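Local atomic coordinates of putative citrate lyase (Ralstonia eutropha, PDB entry 3QQW), a protein that probably acts as a magnesium-dependent lyase of the HpcH/HpaI aldolase/citrate lyase family, perhaps cleaving (S)-citramalyl-CoA, on a TIM-barrel scaffold. Residues 41-46 with 79-84; 156-161 with 205-210; 168-173 with 218-223. All coordinates share one frame; numbering follows the deposited sequence.

Interaction 1. Residues 41-46 with 79-84; sequences LQVEYG and RNVHGR
The last turn of helix 32-45 runs past the irregular loop 79-84, with the CA atoms of Val43 and Val81 7.1 Å apart; Gly46, at positive phi, takes the chain out of the helix. The CG of Gln42 lies anti to the carbonyl carbon and the chain runs on extended, so the amide reaches the loop backbone. There NE2 donates to Arg84 O at 3.1 Å in a nearly straight bond (168°), in the plane of its own amide but above the carbonyl plane of Arg84; the same nitrogen also bonds Phe49 O on the next strand. On the other branch, Gln42 OE1 and Asn80 OD1 both lie 2.6 Å from one water, which accepts from Arg84 N. The His82 ring turns its edge to Val43 CA, and a second water joins its NE2 to Val43 O. Nearer the surface, Val43 CG2 packs on Val81 CG2 at 3.8 Å, the two side chains crossing at about a right angle. The buried Gln42 amide thus has both ends occupied, which fixes its flip and ties the helix end to the chain entering strand 85-88, largely through backbone groups and water.

Interaction 2. Residues 156-161 with 205-210; sequences GALRDV and VRAKAD
Of the two guanidinium groups here, only that of Arg206 meets the other helix; that of Arg159 is held within its own segment by Asp160. Arg159 has Gly156 CA 3.3 Å above one face, toward the rim, while its edge grips Asp160 side-on: NE to OD1 at 3.0 Å and NH2 to OD2 at 3.1 Å. Both bonds are close to straight and in the guanidinium plane, but reach the carboxylate from above its own plane. Arg206 has Asp210 OD2 off toward the rim of one face, and at its edge NH1 meets Leu158 CD2 at 3.5 Å. Arg206 NE makes a salt bridge to Asp210 OD1 of the second subunit, and Asp210 OD1 here accepts one from Arg206 NE of the third.

No hydrogen bond crosses between the segments; the contact is van der Waals and turns on Leu158. With CG anti to the backbone N (chi1 179°), its two methyls divide the near side of helix 202-217. Leu158 CD2 touches Ala207 CB at 3.7 Å as well as Arg206; Leu158 CD1 is 3.9 Å from Asp210 CB and also lies against the Ala207 carbonyl. Three residues on, Val161 CG1, in helix 161-164, lies 4.0 Å from Asp210 O. Phe180 of helix 177-182 also packs on both Leu158 and Ala207. Helix 155-159, which follows strand 148-152, thus packs on helix 202-217 of the TIM barrel, the helix that carries the cyclic Arg206-Asp210 salt bridges round the trimer; the Leu158 side chain is about 8 Å from that of Glu153, a predicted substrate- and Mg(2+)-binding residue.

Interaction 3. Residues 168-173 with 218-223; sequences PNIEVL and NGIVPA
Strands 170-173 and 221-223 run parallel at 32°, Val172 bridged to Val221 and Leu173 to Pro222, with axes 4.7 Å apart at their closest. Three backbone bonds stitch them: Val221 N to Glu171 O (2.9 Å), approaching from above the carbonyl plane; Leu173 N to Val221 O (3.1 Å), in plane; and Ala223 N to Leu173 O (2.8 Å), nearly along the C=O axis. Just before the ladder, a water donates to both Ile170 O and Gly219 O. These are the sixth and seventh strands of the eight-stranded TIM barrel, and strand 148-152 pairs with the far edge of 170-173, its His149 bonding the Glu171 carboxylate. On one face Val172 and Val221 lie side by side, pointing the same way, and Val172 CG1, anti to its backbone N, reaches Ala223 CB at 3.7 Å. On the face of Leu173 and Pro222, both residues pack on helix 202-217. Ile220 fits in at the start of the ladder: CG2 covers the peptide after Glu171 and touches Leu173 CG at 3.8 Å, while CG1, anti to the carbonyl carbon, sends CD1 obliquely across to Ile170 CG2 at 3.9 Å.

How the interactions relate
From the N terminus, interaction 1 comes first: the chain leaves helix 32-45, passes through strand 49-54 and helix 64-76, and returns at 79-84, closing its loop before the others open. Interactions 2 and 3 then cross, their segments alternating in the order 156-161, 168-173, 205-210, 218-223. Helix 202-217 leads through a short turn into strand 221-224, so interaction 2 joins parts of the outer helical layer and interaction 3 the barrel wall beneath. The two meet where Val161 CG2 packs on Leu173 CD1, 3.9 Å away. Interaction 1 lies on the opposite side of the chain's centre from interaction 2, their centres about 33 Å apart.

Interaction 1. Residues 41-46 with 79-84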
# COMPACT_ATOMS: atom_id res chain seq x y z
N LEU C 41 12.49 -17.74 -34.08
CA LEU C 41 13.22 -16.59 -33.59
C LEU C 41 13.96 -16.96 -32.30
O LEU C 41 15.05 -16.43 -32.06
CB LEU C 41 12.25 -15.42 -33.40
CG LEU C 41 12.86 -14.04 -33.20
CD1 LEU C 41 13.64 -13.58 -34.42
CD2 LEU C 41 11.79 -13.04 -32.78
N GLN C 42 13.42 -17.96 -31.50
CA GLN C 42 14.09 -18.50 -30.31
C GLN C 42 15.35 -19.26 -30.74
O GLN C 42 16.34 -19.28 -30.00
CB GLN C 42 13.18 -19.42 -29.52
CG GLN C 42 12.10 -18.71 -28.72
CD GLN C 42 11.21 -19.66 -27.94
OE1 GLN C 42 10.61 -20.62 -28.47
NE2 GLN C 42 11.00 -19.33 -26.68
N VAL C 43 15.32 -19.86 -31.94
CA VAL C 43 16.45 -20.60 -32.47
C VAL C 43 17.52 -19.59 -32.89
O VAL C 43 18.70 -19.79 -32.63
CB VAL C 43 16.02 -21.56 -33.62
CG1 VAL C 43 17.21 -22.25 -34.23
CG2 VAL C 43 15.02 -22.59 -33.10
N GLU C 44 17.07 -18.47 -33.50
CA GLU C 44 17.94 -17.40 -33.98
C GLU C 44 18.60 -16.62 -32.83
O GLU C 44 19.79 -16.39 -32.85
CB GLU C 44 17.12 -16.45 -34.86
CG GLU C 44 17.95 -15.43 -35.64
CD GLU C 44 17.18 -14.30 -36.31
OE1 GLU C 44 16.10 -14.57 -36.88
OE2 GLU C 44 17.70 -13.16 -36.32
N TYR C 45 17.81 -16.21 -31.84
CA TYR C 45 18.23 -15.39 -30.72
C TYR C 45 18.77 -16.18 -29.54
O TYR C 45 19.52 -15.64 -28.73
CB TYR C 45 17.02 -14.59 -30.19
CG TYR C 45 16.56 -13.36 -30.95
CD1 TYR C 45 17.16 -12.99 -32.15
CD2 TYR C 45 15.52 -12.57 -30.46
CE1 TYR C 45 16.73 -11.85 -32.85
CE2 TYR C 45 15.10 -11.42 -31.13
CZ TYR C 45 15.70 -11.06 -32.32
OH TYR C 45 15.24 -9.93 -32.95
N GLY C 46 18.30 -17.41 -29.40
CA GLY C 46 18.55 -18.26 -28.25
C GLY C 46 17.34 -18.11 -27.36
O GLY C 46 16.56 -17.15 -27.55
N ARG C 79 9.47 -28.17 -34.33
CA ARG C 79 9.62 -26.72 -34.54
C ARG C 79 9.90 -26.03 -33.21
O ARG C 79 10.62 -25.03 -33.17
CB ARG C 79 8.33 -26.16 -35.18
CG ARG C 79 8.42 -24.70 -35.60
CD ARG C 79 8.34 -24.62 -37.09
NE ARG C 79 8.47 -23.25 -37.58
CZ ARG C 79 7.55 -22.66 -38.34
NH1 ARG C 79 6.42 -23.29 -38.63
NH2 ARG C 79 7.75 -21.44 -38.79
N ASN C 80 9.33 -26.58 -32.11
CA ASN C 80 9.54 -26.08 -30.77
C ASN C 80 10.83 -26.70 -30.28
O ASN C 80 10.83 -27.76 -29.65
CB ASN C 80 8.32 -26.37 -29.86
CG ASN C 80 8.52 -26.01 -28.42
OD1 ASN C 80 9.48 -25.32 -28.08
ND2 ASN C 80 7.67 -26.52 -27.54
N VAL C 81 11.95 -26.06 -30.61
CA VAL C 81 13.29 -26.54 -30.32
C VAL C 81 13.68 -26.36 -28.84
O VAL C 81 14.19 -27.30 -28.24
CB VAL C 81 14.33 -25.85 -31.26
CG1 VAL C 81 15.75 -26.25 -30.89
CG2 VAL C 81 14.04 -26.19 -32.72
N HIS C 82 13.47 -25.18 -28.28
CA HIS C 82 13.94 -24.88 -26.93
C HIS C 82 12.96 -25.25 -25.82
O HIS C 82 13.37 -25.21 -24.66
CB HIS C 82 14.33 -23.39 -26.83
CG HIS C 82 15.57 -23.10 -27.62
ND1 HIS C 82 16.81 -23.56 -27.22
CD2 HIS C 82 15.71 -22.44 -28.79
CE1 HIS C 82 17.66 -23.15 -28.15
NE2 HIS C 82 17.05 -22.49 -29.11
N GLY C 83 11.74 -25.65 -26.16
CA GLY C 83 10.74 -26.07 -25.17
C GLY C 83 10.35 -24.94 -24.25
O GLY C 83 10.00 -25.18 -23.10
N ARG C 84 10.38 -23.71 -24.78
CA ARG C 84 10.12 -22.47 -24.03
C ARG C 84 8.91 -21.78 -24.60
O ARG C 84 8.86 -20.55 -24.76
CB ARG C 84 11.38 -21.54 -24.05
CG ARG C 84 12.51 -21.99 -23.08
CD ARG C 84 12.07 -22.45 -21.67
NE ARG C 84 11.18 -21.49 -20.99
CZ ARG C 84 10.40 -21.79 -19.95
NH1 ARG C 84 10.39 -23.01 -19.45
NH2 ARG C 84 9.61 -20.86 -19.42
O HOH W 1 10.59 -23.03 -27.50
O HOH W 2 12.41 -23.02 -30.12
O HOH W 3 19.15 -21.76 -30.63

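Interaction 2. Residues 156-161 with 205-210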
# COMPACT_ATOMS: atom_id res chain seq x y z
N GLY C 156 -10.48 -8.04 -7.63
CA GLY C 156 -10.41 -9.23 -6.78
C GLY C 156 -9.05 -9.91 -6.76
O GLY C 156 -8.57 -10.30 -5.69
N ALA C 157 -8.41 -10.05 -7.93
CA ALA C 157 -7.09 -10.67 -7.98
C ALA C 157 -6.04 -9.76 -7.32
O ALA C 157 -5.09 -10.27 -6.71
CB ALA C 157 -6.69 -10.99 -9.41
N LEU C 158 -6.20 -8.42 -7.41
CA LEU C 158 -5.27 -7.52 -6.74
C LEU C 158 -5.51 -7.58 -5.23
O LEU C 158 -4.56 -7.73 -4.47
CB LEU C 158 -5.37 -6.06 -7.25
CG LEU C 158 -4.44 -5.05 -6.56
CD1 LEU C 158 -2.94 -5.38 -6.80
CD2 LEU C 158 -4.79 -3.62 -6.95
N ARG C 159 -6.76 -7.53 -4.81
CA ARG C 159 -7.11 -7.65 -3.39
C ARG C 159 -6.52 -8.95 -2.81
O ARG C 159 -5.92 -8.91 -1.73
CB ARG C 159 -8.65 -7.61 -3.23
CG ARG C 159 -9.19 -7.79 -1.82
CD ARG C 159 -10.63 -8.32 -1.84
NE ARG C 159 -10.76 -9.60 -2.55
CZ ARG C 159 -11.66 -9.86 -3.51
NH1 ARG C 159 -12.56 -8.94 -3.85
NH2 ARG C 159 -11.66 -11.04 -4.12
N ASP C 160 -6.61 -10.06 -3.57
CA ASP C 160 -6.15 -11.39 -3.18
C ASP C 160 -4.75 -11.76 -3.64
O ASP C 160 -4.37 -12.92 -3.53
CB ASP C 160 -7.12 -12.47 -3.70
CG ASP C 160 -8.53 -12.40 -3.15
OD1 ASP C 160 -8.74 -11.72 -2.12
OD2 ASP C 160 -9.40 -13.10 -3.68
N VAL C 161 -3.96 -10.77 -4.11
CA VAL C 161 -2.62 -11.03 -4.67
C VAL C 161 -1.69 -11.83 -3.70
O VAL C 161 -1.01 -12.76 -4.17
CB VAL C 161 -1.94 -9.78 -5.25
CG1 VAL C 161 -1.43 -8.81 -4.17
CG2 VAL C 161 -0.84 -10.20 -6.23
N VAL C 205 0.45 2.63 -9.56
CA VAL C 205 1.67 2.48 -8.75
C VAL C 205 1.37 1.48 -7.66
O VAL C 205 2.13 0.54 -7.48
CB VAL C 205 2.18 3.84 -8.16
CG1 VAL C 205 3.33 3.63 -7.19
CG2 VAL C 205 2.60 4.79 -9.27
N ARG C 206 0.22 1.65 -6.98
CA ARG C 206 -0.28 0.82 -5.89
C ARG C 206 -0.45 -0.63 -6.36
O ARG C 206 0.05 -1.54 -5.70
CB ARG C 206 -1.59 1.41 -5.36
CG ARG C 206 -2.24 0.58 -4.28
CD ARG C 206 -3.63 1.08 -3.97
NE ARG C 206 -4.22 0.27 -2.91
CZ ARG C 206 -4.82 -0.90 -3.09
NH1 ARG C 206 -4.96 -1.39 -4.32
NH2 ARG C 206 -5.33 -1.55 -2.06
N ALA C 207 -1.13 -0.83 -7.48
CA ALA C 207 -1.39 -2.15 -8.04
C ALA C 207 -0.08 -2.85 -8.44
O ALA C 207 0.17 -3.97 -8.01
CB ALA C 207 -2.31 -2.01 -9.24
N LYS C 208 0.78 -2.16 -9.21
CA LYS C 208 2.07 -2.72 -9.65
C LYS C 208 2.97 -3.06 -8.44
O LYS C 208 3.52 -4.17 -8.38
CB LYS C 208 2.79 -1.75 -10.60
CG LYS C 208 2.15 -1.72 -11.96
CD LYS C 208 2.95 -0.85 -12.92
CE LYS C 208 2.35 -0.88 -14.30
NZ LYS C 208 3.05 0.07 -15.20
N ALA C 209 3.11 -2.11 -7.49
CA ALA C 209 3.96 -2.32 -6.32
C ALA C 209 3.42 -3.48 -5.46
O ALA C 209 4.23 -4.30 -5.02
CB ALA C 209 4.07 -1.04 -5.51
N ASP C 210 2.07 -3.60 -5.29
CA ASP C 210 1.48 -4.70 -4.51
C ASP C 210 1.77 -6.05 -5.13
O ASP C 210 2.14 -6.98 -4.42
CB ASP C 210 -0.03 -4.56 -4.36
CG ASP C 210 -0.46 -3.72 -3.19
OD1 ASP C 210 0.42 -3.18 -2.49
OD2 ASP C 210 -1.69 -3.60 -2.96

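Interaction 3. Residues 168-173 with 218-223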
# COMPACT_ATOMS: atom_id res chain seq x y z
N PRO C 168 0.27 -23.13 -5.07
CA PRO C 168 1.36 -23.94 -5.63
C PRO C 168 1.56 -23.80 -7.13
O PRO C 168 0.62 -23.56 -7.89
CB PRO C 168 0.94 -25.39 -5.30
CG PRO C 168 -0.56 -25.34 -5.21
CD PRO C 168 -0.85 -23.99 -4.60
N ASN C 169 2.81 -24.03 -7.56
CA ASN C 169 3.26 -24.07 -8.96
C ASN C 169 3.16 -22.74 -9.70
O ASN C 169 3.30 -22.74 -10.91
CB ASN C 169 2.54 -25.17 -9.75
CG ASN C 169 2.60 -26.51 -9.06
OD1 ASN C 169 3.58 -26.87 -8.41
ND2 ASN C 169 1.50 -27.25 -9.13
N ILE C 170 3.00 -21.62 -9.01
CA ILE C 170 3.03 -20.31 -9.67
C ILE C 170 4.48 -19.89 -9.75
O ILE C 170 5.21 -19.96 -8.75
CB ILE C 170 2.13 -19.24 -8.97
CG1 ILE C 170 0.65 -19.70 -8.97
CG2 ILE C 170 2.27 -17.82 -9.62
CD1 ILE C 170 -0.27 -18.79 -8.15
N GLU C 171 4.92 -19.50 -10.94
CA GLU C 171 6.29 -19.02 -11.10
C GLU C 171 6.28 -17.58 -11.60
O GLU C 171 7.29 -16.89 -11.45
CB GLU C 171 7.13 -19.94 -12.01
CG GLU C 171 6.66 -19.98 -13.44
CD GLU C 171 7.58 -20.69 -14.42
OE1 GLU C 171 8.51 -21.40 -13.98
OE2 GLU C 171 7.32 -20.56 -15.64
N VAL C 172 5.14 -17.10 -12.13
CA VAL C 172 5.01 -15.72 -12.59
C VAL C 172 3.65 -15.12 -12.17
O VAL C 172 2.63 -15.80 -12.22
CB VAL C 172 5.21 -15.54 -14.13
CG1 VAL C 172 4.89 -14.12 -14.58
CG2 VAL C 172 6.60 -15.93 -14.59
N LEU C 173 3.68 -13.83 -11.77
CA LEU C 173 2.52 -12.96 -11.58
C LEU C 173 2.63 -11.92 -12.67
O LEU C 173 3.65 -11.22 -12.76
CB LEU C 173 2.40 -12.32 -10.20
CG LEU C 173 2.17 -13.26 -9.00
CD1 LEU C 173 1.93 -12.44 -7.74
CD2 LEU C 173 0.97 -14.22 -9.23
N ASN C 218 7.11 -14.36 -2.27
CA ASN C 218 6.84 -15.79 -2.42
C ASN C 218 7.71 -16.49 -3.48
O ASN C 218 7.32 -17.54 -3.98
CB ASN C 218 5.36 -15.96 -2.76
CG ASN C 218 4.49 -15.68 -1.57
OD1 ASN C 218 4.35 -16.51 -0.68
ND2 ASN C 218 3.94 -14.48 -1.49
N GLY C 219 8.86 -15.92 -3.80
CA GLY C 219 9.79 -16.48 -4.78
C GLY C 219 9.17 -16.64 -6.15
O GLY C 219 9.39 -17.65 -6.83
N ILE C 220 8.36 -15.66 -6.55
CA ILE C 220 7.68 -15.64 -7.84
C ILE C 220 8.23 -14.47 -8.63
O ILE C 220 8.51 -13.42 -8.06
CB ILE C 220 6.13 -15.58 -7.66
CG1 ILE C 220 5.60 -16.89 -7.02
CG2 ILE C 220 5.41 -15.30 -8.96
CD1 ILE C 220 4.25 -16.76 -6.43
N VAL C 221 8.39 -14.65 -9.94
CA VAL C 221 8.86 -13.62 -10.83
C VAL C 221 7.69 -12.64 -11.14
O VAL C 221 6.64 -13.06 -11.64
CB VAL C 221 9.46 -14.23 -12.14
CG1 VAL C 221 9.65 -13.17 -13.22
CG2 VAL C 221 10.77 -14.94 -11.85
N PRO C 222 7.86 -11.32 -10.88
CA PRO C 222 6.81 -10.37 -11.29
C PRO C 222 7.05 -9.94 -12.75
O PRO C 222 8.16 -9.54 -13.09
CB PRO C 222 6.96 -9.22 -10.29
CG PRO C 222 8.37 -9.38 -9.69
CD PRO C 222 9.01 -10.62 -10.26
N ALA C 223 6.03 -10.05 -13.62
CA ALA C 223 6.15 -9.68 -15.02
C ALA C 223 5.30 -8.47 -15.36
O ALA C 223 4.18 -8.30 -14.87
CB ALA C 223 5.80 -10.84 -15.92
O HOH W 4 7.92 -19.83 -8.03